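Long-range contacts in mucin-like protocadherin (Homo sapiens, PDB 6OAE), which probably forms calcium-dependent heterophilic complexes with CDHR2 on adjacent microvilli, so controlling how microvilli pack at the apical surface of epithelial cells: residues C6-D11 against T82-F87; V36-L41 against A70-Q75. All blocks are in the same frame, centred on the assembly; numbering follows the deposited sequence.

Contact 1: C6-D11 against T82-F87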
ATOM      1  N   CYS A   6      30.882  15.574 -19.636  1.00 37.62           N
ATOM      2  CA  CYS A   6      30.023  15.614 -18.430  1.00 39.13           C
ATOM      3  C   CYS A   6      30.021  14.246 -17.763  1.00 35.33           C
ATOM      4  O   CYS A   6      29.994  13.264 -18.499  1.00 31.57           O
ATOM      5  CB  CYS A   6      28.575  15.906 -18.767  1.00 42.83           C
ATOM      6  SG  CYS A   6      28.193  17.667 -18.841  1.00 54.04           S
ATOM      7  N   SER A   7      30.030  14.217 -16.432  1.00 32.15           N
ATOM      8  CA  SER A   7      29.946  12.983 -15.622  1.00 30.94           C
ATOM      9  C   SER A   7      29.264  13.263 -14.275  1.00 30.91           C
ATOM     10  O   SER A   7      29.179  14.449 -13.834  1.00 30.56           O
ATOM     11  CB  SER A   7      31.305  12.373 -15.422  1.00 31.91           C
ATOM     12  OG  SER A   7      32.150  13.237 -14.686  1.00 31.39           O
ATOM     13  N   VAL A   8      28.776  12.188 -13.684  1.00 28.87           N
ATOM     14  CA  VAL A   8      28.304  12.084 -12.285  1.00 28.41           C
ATOM     15  C   VAL A   8      28.969  10.830 -11.724  1.00 28.67           C
ATOM     16  O   VAL A   8      29.165   9.857 -12.515  1.00 28.77           O
ATOM     17  CB  VAL A   8      26.767  12.038 -12.202  1.00 27.37           C
ATOM     18  CG1 VAL A   8      26.172  13.325 -12.739  1.00 26.95           C
ATOM     19  CG2 VAL A   8      26.152  10.830 -12.926  1.00 27.54           C
ATOM     20  N   ASN A   9      29.316  10.853 -10.445  1.00 28.77           N
ATOM     21  CA  ASN A   9      29.951   9.716  -9.728  1.00 30.94           C
ATOM     22  C   ASN A   9      28.872   8.710  -9.313  1.00 27.31           C
ATOM     23  O   ASN A   9      29.230   7.604  -8.971  1.00 25.21           O
ATOM     24  CB  ASN A   9      30.771  10.187  -8.525  1.00 35.89           C
ATOM     25  CG  ASN A   9      29.941  10.557  -7.313  1.00 41.49           C
ATOM     26  OD1 ASN A   9      28.918  11.241  -7.420  1.00 50.57           O
ATOM     27  ND2 ASN A   9      30.380  10.124  -6.141  1.00 49.14           N
ATOM     28  N   LYS A  10      27.597   9.098  -9.339  1.00 24.01           N
ATOM     29  CA  LYS A  10      26.473   8.229  -8.897  1.00 23.55           C
ATOM     30  C   LYS A  10      25.242   8.610  -9.709  1.00 22.36           C
ATOM     31  O   LYS A  10      25.020   9.797  -9.903  1.00 21.59           O
ATOM     32  CB  LYS A  10      26.255   8.377  -7.389  1.00 23.96           C
ATOM     33  CG  LYS A  10      25.182   7.469  -6.810  1.00 24.94           C
ATOM     34  CD  LYS A  10      25.029   7.584  -5.314  1.00 25.34           C
ATOM     35  CE  LYS A  10      23.804   6.836  -4.835  1.00 26.27           C
ATOM     36  NZ  LYS A  10      23.631   6.891  -3.366  1.00 27.30           N
ATOM     37  N   ASP A  11      24.493   7.632 -10.202  1.00 21.43           N
ATOM     38  CA  ASP A  11      23.327   7.941 -11.066  1.00 20.92           C
ATOM     39  C   ASP A  11      22.110   7.103 -10.697  1.00 19.97           C
ATOM     40  O   ASP A  11      21.083   7.291 -11.362  1.00 19.67           O
ATOM     41  CB  ASP A  11      23.728   7.854 -12.540  1.00 21.13           C
ATOM     42  CG  ASP A  11      24.173   6.494 -13.030  1.00 22.81           C
ATOM     43  OD1 ASP A  11      24.033   5.519 -12.271  1.00 23.23           O
ATOM     44  OD2 ASP A  11      24.659   6.429 -14.188  1.00 24.15           O
ATOM     45  N   THR A  82      26.906  15.521 -24.952  1.00 42.96           N
ATOM     46  CA  THR A  82      26.547  14.199 -24.358  1.00 41.48           C
ATOM     47  C   THR A  82      25.259  14.323 -23.552  1.00 39.02           C
ATOM     48  O   THR A  82      24.761  15.460 -23.364  1.00 36.94           O
ATOM     49  CB  THR A  82      27.662  13.626 -23.471  1.00 43.17           C
ATOM     50  OG1 THR A  82      28.068  14.640 -22.554  1.00 44.43           O
ATOM     51  CG2 THR A  82      28.860  13.128 -24.253  1.00 44.43           C
ATOM     52  N   GLN A  83      24.730  13.186 -23.116  1.00 36.48           N
ATOM     53  CA  GLN A  83      23.587  13.149 -22.179  1.00 35.61           C
ATOM     54  C   GLN A  83      23.800  12.017 -21.178  1.00 34.24           C
ATOM     55  O   GLN A  83      24.399  10.975 -21.542  1.00 30.05           O
ATOM     56  CB  GLN A  83      22.263  13.032 -22.919  1.00 36.37           C
ATOM     57  CG  GLN A  83      21.981  11.660 -23.495  1.00 37.43           C
ATOM     58  CD  GLN A  83      20.612  11.653 -24.103  1.00 39.07           C
ATOM     59  OE1 GLN A  83      19.635  11.263 -23.470  1.00 39.76           O
ATOM     60  NE2 GLN A  83      20.528  12.114 -25.340  1.00 41.10           N
ATOM     61  N   LEU A  84      23.331  12.254 -19.959  1.00 32.55           N
ATOM     62  CA  LEU A  84      23.433  11.342 -18.797  1.00 32.00           C
ATOM     63  C   LEU A  84      22.007  11.042 -18.332  1.00 30.44           C
ATOM     64  O   LEU A  84      21.139  11.875 -18.562  1.00 27.27           O
ATOM     65  CB  LEU A  84      24.238  12.053 -17.706  1.00 33.52           C
ATOM     66  CG  LEU A  84      25.764  11.962 -17.738  1.00 36.06           C
ATOM     67  CD1 LEU A  84      26.346  11.915 -19.125  1.00 38.39           C
ATOM     68  CD2 LEU A  84      26.378  13.109 -16.955  1.00 36.90           C
ATOM     69  N   ARG A  85      21.771   9.881 -17.729  1.00 29.76           N
ATOM     70  CA  ARG A  85      20.498   9.580 -17.032  1.00 29.21           C
ATOM     71  C   ARG A  85      20.793   9.424 -15.544  1.00 25.78           C
ATOM     72  O   ARG A  85      21.854   8.856 -15.175  1.00 23.02           O
ATOM     73  CB  ARG A  85      19.812   8.316 -17.564  1.00 33.07           C
ATOM     74  CG  ARG A  85      19.544   8.340 -19.061  1.00 36.61           C
ATOM     75  CD  ARG A  85      18.833   9.600 -19.543  1.00 40.69           C
ATOM     76  NE  ARG A  85      18.821   9.597 -20.998  1.00 43.96           N
ATOM     77  CZ  ARG A  85      17.953   8.912 -21.731  1.00 46.73           C
ATOM     78  NH1 ARG A  85      17.009   8.191 -21.143  1.00 48.86           N
ATOM     79  NH2 ARG A  85      18.020   8.954 -23.051  1.00 48.40           N
ATOM     80  N   VAL A  86      19.878   9.917 -14.728  1.00 23.84           N
ATOM     81  CA  VAL A  86      19.853   9.650 -13.267  1.00 23.42           C
ATOM     82  C   VAL A  86      18.491   9.074 -12.933  1.00 23.15           C
ATOM     83  O   VAL A  86      17.466   9.667 -13.374  1.00 22.78           O
ATOM     84  CB  VAL A  86      20.128  10.898 -12.429  1.00 23.88           C
ATOM     85  CG1 VAL A  86      19.890  10.600 -10.943  1.00 24.66           C
ATOM     86  CG2 VAL A  86      21.522  11.437 -12.683  1.00 24.77           C
ATOM     87  N   PHE A  87      18.477   7.973 -12.184  1.00 22.88           N
ATOM     88  CA  PHE A  87      17.246   7.311 -11.707  1.00 23.66           C
ATOM     89  C   PHE A  87      17.116   7.461 -10.197  1.00 22.84           C
ATOM     90  O   PHE A  87      18.081   7.184  -9.472  1.00 21.79           O
ATOM     91  CB  PHE A  87      17.270   5.842 -12.103  1.00 26.41           C
ATOM     92  CG  PHE A  87      16.982   5.602 -13.565  1.00 28.31           C
ATOM     93  CD1 PHE A  87      16.859   6.643 -14.475  1.00 31.11           C
ATOM     94  CD2 PHE A  87      16.847   4.319 -14.046  1.00 31.35           C
ATOM     95  CE1 PHE A  87      16.579   6.389 -15.807  1.00 32.61           C
ATOM     96  CE2 PHE A  87      16.564   4.074 -15.379  1.00 31.12           C
ATOM     97  CZ  PHE A  87      16.427   5.109 -16.251  1.00 31.55           C
TER
HETATM   98  O   HOH W   1      29.905  16.415 -22.187  1.00 36.94           O
HETATM   99  O   HOH W   2      29.015  12.727 -20.897  1.00 40.05           O
HETATM  100  O   HOH W   3      24.590   8.454 -16.075  1.00 30.93           O
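The guanidinium of R85 meets the amide of Q83 at its edge, with Q83 CD lying in the guanidinium plane. NE and NH2 grip OE1 side-on: NE arrives in the carbonyl plane on a lone pair, whereas R85 NH2, 2.8 Å from Q83 OE1, stands above that plane. A salt bridge from R85 NH1 to E69 fixes the pair on strand 79-91. This pair lies on the strand rather than between the segments, which meet through L84 at one end and D11 at the other. L84 CD2 packs against the extended backbone of C6-V8, 3.8 Å from S7 CA and 4.0 Å from C6 CB, with V8 CG1 completing the apolar patch. In this N-terminal cadherin repeat, a Greek-key β-sandwich, the loop leading into strand 12-16 thus runs along the edge of strand 79-91 with little direct backbone bonding. Two waters bridge at one end, tying C6 N and C6 O to T82 OG1, which is held between backbone N and carbonyl carbon (chi1 50°). At the other end F87 N donates to D11 O at 2.8 Å, nearly along the C=O axis. D11 CB sits 3.4 Å from R85 O, and a third water donates to both D11 OD2 and R85 O.

Contact 2: V36-L41 against A70-Q75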
ATOM      1  N   VAL A  36      24.798  22.230 -18.419  1.00 37.38           N
ATOM      2  CA  VAL A  36      23.890  21.057 -18.242  1.00 35.25           C
ATOM      3  C   VAL A  36      22.505  21.581 -17.861  1.00 35.01           C
ATOM      4  O   VAL A  36      22.427  22.454 -16.997  1.00 36.74           O
ATOM      5  CB  VAL A  36      24.433  20.025 -17.233  1.00 33.98           C
ATOM      6  CG1 VAL A  36      24.536  20.577 -15.809  1.00 33.49           C
ATOM      7  CG2 VAL A  36      23.617  18.735 -17.270  1.00 31.79           C
ATOM      8  N   THR A  37      21.476  21.052 -18.507  1.00 33.48           N
ATOM      9  CA  THR A  37      20.055  21.380 -18.296  1.00 34.97           C
ATOM     10  C   THR A  37      19.266  20.080 -18.304  1.00 34.37           C
ATOM     11  O   THR A  37      19.810  19.073 -18.813  1.00 35.78           O
ATOM     12  CB  THR A  37      19.562  22.342 -19.384  1.00 37.55           C
ATOM     13  OG1 THR A  37      19.661  21.660 -20.632  1.00 37.84           O
ATOM     14  CG2 THR A  37      20.349  23.635 -19.431  1.00 37.89           C
ATOM     15  N   LEU A  38      18.049  20.088 -17.764  1.00 34.11           N
ATOM     16  CA  LEU A  38      17.146  18.911 -17.796  1.00 33.79           C
ATOM     17  C   LEU A  38      16.573  18.808 -19.206  1.00 35.87           C
ATOM     18  O   LEU A  38      16.178  19.859 -19.742  1.00 36.16           O
ATOM     19  CB  LEU A  38      16.024  19.044 -16.753  1.00 33.50           C
ATOM     20  CG  LEU A  38      16.451  18.828 -15.303  1.00 32.23           C
ATOM     21  CD1 LEU A  38      15.299  19.124 -14.346  1.00 32.69           C
ATOM     22  CD2 LEU A  38      16.957  17.404 -15.083  1.00 31.01           C
ATOM     23  N   GLY A  39      16.564  17.599 -19.770  1.00 35.14           N
ATOM     24  CA  GLY A  39      15.908  17.273 -21.047  1.00 37.19           C
ATOM     25  C   GLY A  39      14.456  16.880 -20.842  1.00 38.09           C
ATOM     26  O   GLY A  39      14.032  16.670 -19.670  1.00 38.66           O
ATOM     27  N   ALA A  40      13.710  16.768 -21.940  1.00 38.73           N
ATOM     28  CA  ALA A  40      12.249  16.535 -21.951  1.00 38.70           C
ATOM     29  C   ALA A  40      11.896  15.079 -21.634  1.00 37.89           C
ATOM     30  O   ALA A  40      10.705  14.834 -21.441  1.00 37.28           O
ATOM     31  CB  ALA A  40      11.661  16.961 -23.274  1.00 39.81           C
ATOM     32  N   LEU A  41      12.854  14.140 -21.581  1.00 38.55           N
ATOM     33  CA  LEU A  41      12.567  12.751 -21.104  1.00 39.26           C
ATOM     34  C   LEU A  41      12.597  12.700 -19.564  1.00 35.40           C
ATOM     35  O   LEU A  41      12.216  11.664 -19.028  1.00 36.06           O
ATOM     36  CB  LEU A  41      13.537  11.734 -21.721  1.00 42.94           C
ATOM     37  CG  LEU A  41      13.210  11.287 -23.155  1.00 46.83           C
ATOM     38  CD1 LEU A  41      14.129  10.142 -23.581  1.00 47.43           C
ATOM     39  CD2 LEU A  41      11.747  10.873 -23.308  1.00 47.19           C
ATOM     40  N   ALA A  70      15.824  11.679 -14.542  1.00 24.62           N
ATOM     41  CA  ALA A  70      16.372  12.981 -14.946  1.00 24.01           C
ATOM     42  C   ALA A  70      17.231  12.735 -16.176  1.00 24.97           C
ATOM     43  O   ALA A  70      18.115  11.846 -16.105  1.00 23.85           O
ATOM     44  CB  ALA A  70      17.174  13.603 -13.842  1.00 23.49           C
ATOM     45  N   GLN A  71      16.962  13.477 -17.250  1.00 26.61           N
ATOM     46  CA  GLN A  71      17.803  13.474 -18.480  1.00 27.61           C
ATOM     47  C   GLN A  71      18.681  14.707 -18.383  1.00 27.28           C
ATOM     48  O   GLN A  71      18.124  15.813 -18.393  1.00 30.39           O
ATOM     49  CB  GLN A  71      16.921  13.458 -19.727  1.00 29.26           C
ATOM     50  CG  GLN A  71      17.718  13.521 -21.026  1.00 30.90           C
ATOM     51  CD  GLN A  71      16.827  13.646 -22.236  1.00 32.68           C
ATOM     52  OE1 GLN A  71      15.803  14.327 -22.213  1.00 32.13           O
ATOM     53  NE2 GLN A  71      17.221  12.982 -23.310  1.00 36.15           N
ATOM     54  N   LEU A  72      19.986  14.529 -18.248  1.00 27.10           N
ATOM     55  CA  LEU A  72      20.957  15.636 -18.155  1.00 28.66           C
ATOM     56  C   LEU A  72      21.506  15.835 -19.557  1.00 31.57           C
ATOM     57  O   LEU A  72      22.124  14.885 -20.061  1.00 31.06           O
ATOM     58  CB  LEU A  72      22.086  15.315 -17.175  1.00 28.64           C
ATOM     59  CG  LEU A  72      21.676  14.751 -15.815  1.00 29.77           C
ATOM     60  CD1 LEU A  72      22.819  14.871 -14.835  1.00 28.82           C
ATOM     61  CD2 LEU A  72      20.434  15.427 -15.277  1.00 29.90           C
ATOM     62  N   LEU A  73      21.259  17.008 -20.133  1.00 33.78           N
ATOM     63  CA  LEU A  73      21.707  17.400 -21.487  1.00 35.55           C
ATOM     64  C   LEU A  73      22.925  18.283 -21.306  1.00 38.34           C
ATOM     65  O   LEU A  73      22.780  19.352 -20.693  1.00 36.92           O
ATOM     66  CB  LEU A  73      20.590  18.152 -22.220  1.00 36.17           C
ATOM     67  CG  LEU A  73      19.301  17.385 -22.499  1.00 36.15           C
ATOM     68  CD1 LEU A  73      18.337  18.247 -23.305  1.00 36.41           C
ATOM     69  CD2 LEU A  73      19.553  16.076 -23.230  1.00 36.41           C
ATOM     70  N   CYS A  74      24.084  17.854 -21.812  1.00 39.89           N
ATOM     71  CA  CYS A  74      25.354  18.610 -21.703  1.00 43.40           C
ATOM     72  C   CYS A  74      25.660  19.277 -23.041  1.00 45.56           C
ATOM     73  O   CYS A  74      26.153  18.590 -23.941  1.00 42.94           O
ATOM     74  CB  CYS A  74      26.460  17.699 -21.224  1.00 45.65           C
ATOM     75  SG  CYS A  74      26.294  17.388 -19.453  1.00 49.53           S
ATOM     76  N   GLN A  75      25.364  20.572 -23.134  1.00 48.53           N
ATOM     77  CA  GLN A  75      25.397  21.361 -24.391  1.00 52.17           C
ATOM     78  C   GLN A  75      26.580  22.333 -24.370  1.00 54.51           C
ATOM     79  O   GLN A  75      27.013  22.713 -23.265  1.00 52.73           O
ATOM     80  CB  GLN A  75      24.072  22.104 -24.554  1.00 53.67           C
ATOM     81  CG  GLN A  75      22.846  21.193 -24.502  1.00 55.38           C
ATOM     82  CD  GLN A  75      21.555  21.930 -24.768  1.00 57.15           C
ATOM     83  OE1 GLN A  75      21.544  23.133 -25.016  1.00 61.15           O
ATOM     84  NE2 GLN A  75      20.448  21.208 -24.717  1.00 57.43           N
TER
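Q71 reaches from strand 67-76 across the turn that follows strand 35-38, its CG anti to the backbone N (chi1 177°) and the chain extended beyond. Q71 CB and CG pass alongside G39, Q71 CG 4.2 Å from G39 CA. Q71 CD comes 3.8 Å from L41 CB, the two side chains crossing obliquely. At the tip, Q71 OE1 accepts from L41 N at 3.0 Å; the N-H is well aligned (163°), but approaches from above the carbonyl plane. Q71 NE2 turns to Q83 OE1 on the next strand, so the side-chain amide joins the loop at L41 to strand 79-91. An alanine here would remove both amide bonds and would probably loosen the 39-41 turn. G39 adds a backbone bond from its N to Q71 O, its CA resting 3.5 Å from L73 CD1. With no side chain on G39, Q71 OE1 comes to 3.2 Å from G39 CA. Ahead of the turn in the chain, strands 35-38 and 67-76 pair antiparallel: T37 and L73 form a hydrogen-bonded pair with both N-H···O bonds made, L73 N to T37 O the straighter at 2.8 Å. On the face shared by V36, L38, L72 and C74, V36 CG2 lies 3.7 Å from both L72 CB and C74 SG, while L38 CD2 touches A70 CB and L72 CD2. That face looks into the sandwich, where L38 meets F47 and I49 of strand 47-50; strand 35-38 forms one edge of the four-stranded sheet, and strand 79-91 flanks strand 67-76 on its other side.

In the fold
From the N terminus the chain passes first through 6-11, enters strand 12-16, and reaches strand 35-38 and the turn after it, the first half of contact 2. It returns through strand 67-76, closing that loop across 28 intervening residues, and then turns directly into strand 79-91, where contact 1 closes a wider loop of 70 residues with contact 2 nested inside. Strands 67-76 and 79-91 are neighbours, so both contacts reach one sheet, their centres 10 Å apart. The disulfide C6-C74 joins them covalently, and V86 O with A70 N probably adds a hydrogen bond. Together they tie the N-terminal segment and edge strand 35-38 to the sheet's two central strands.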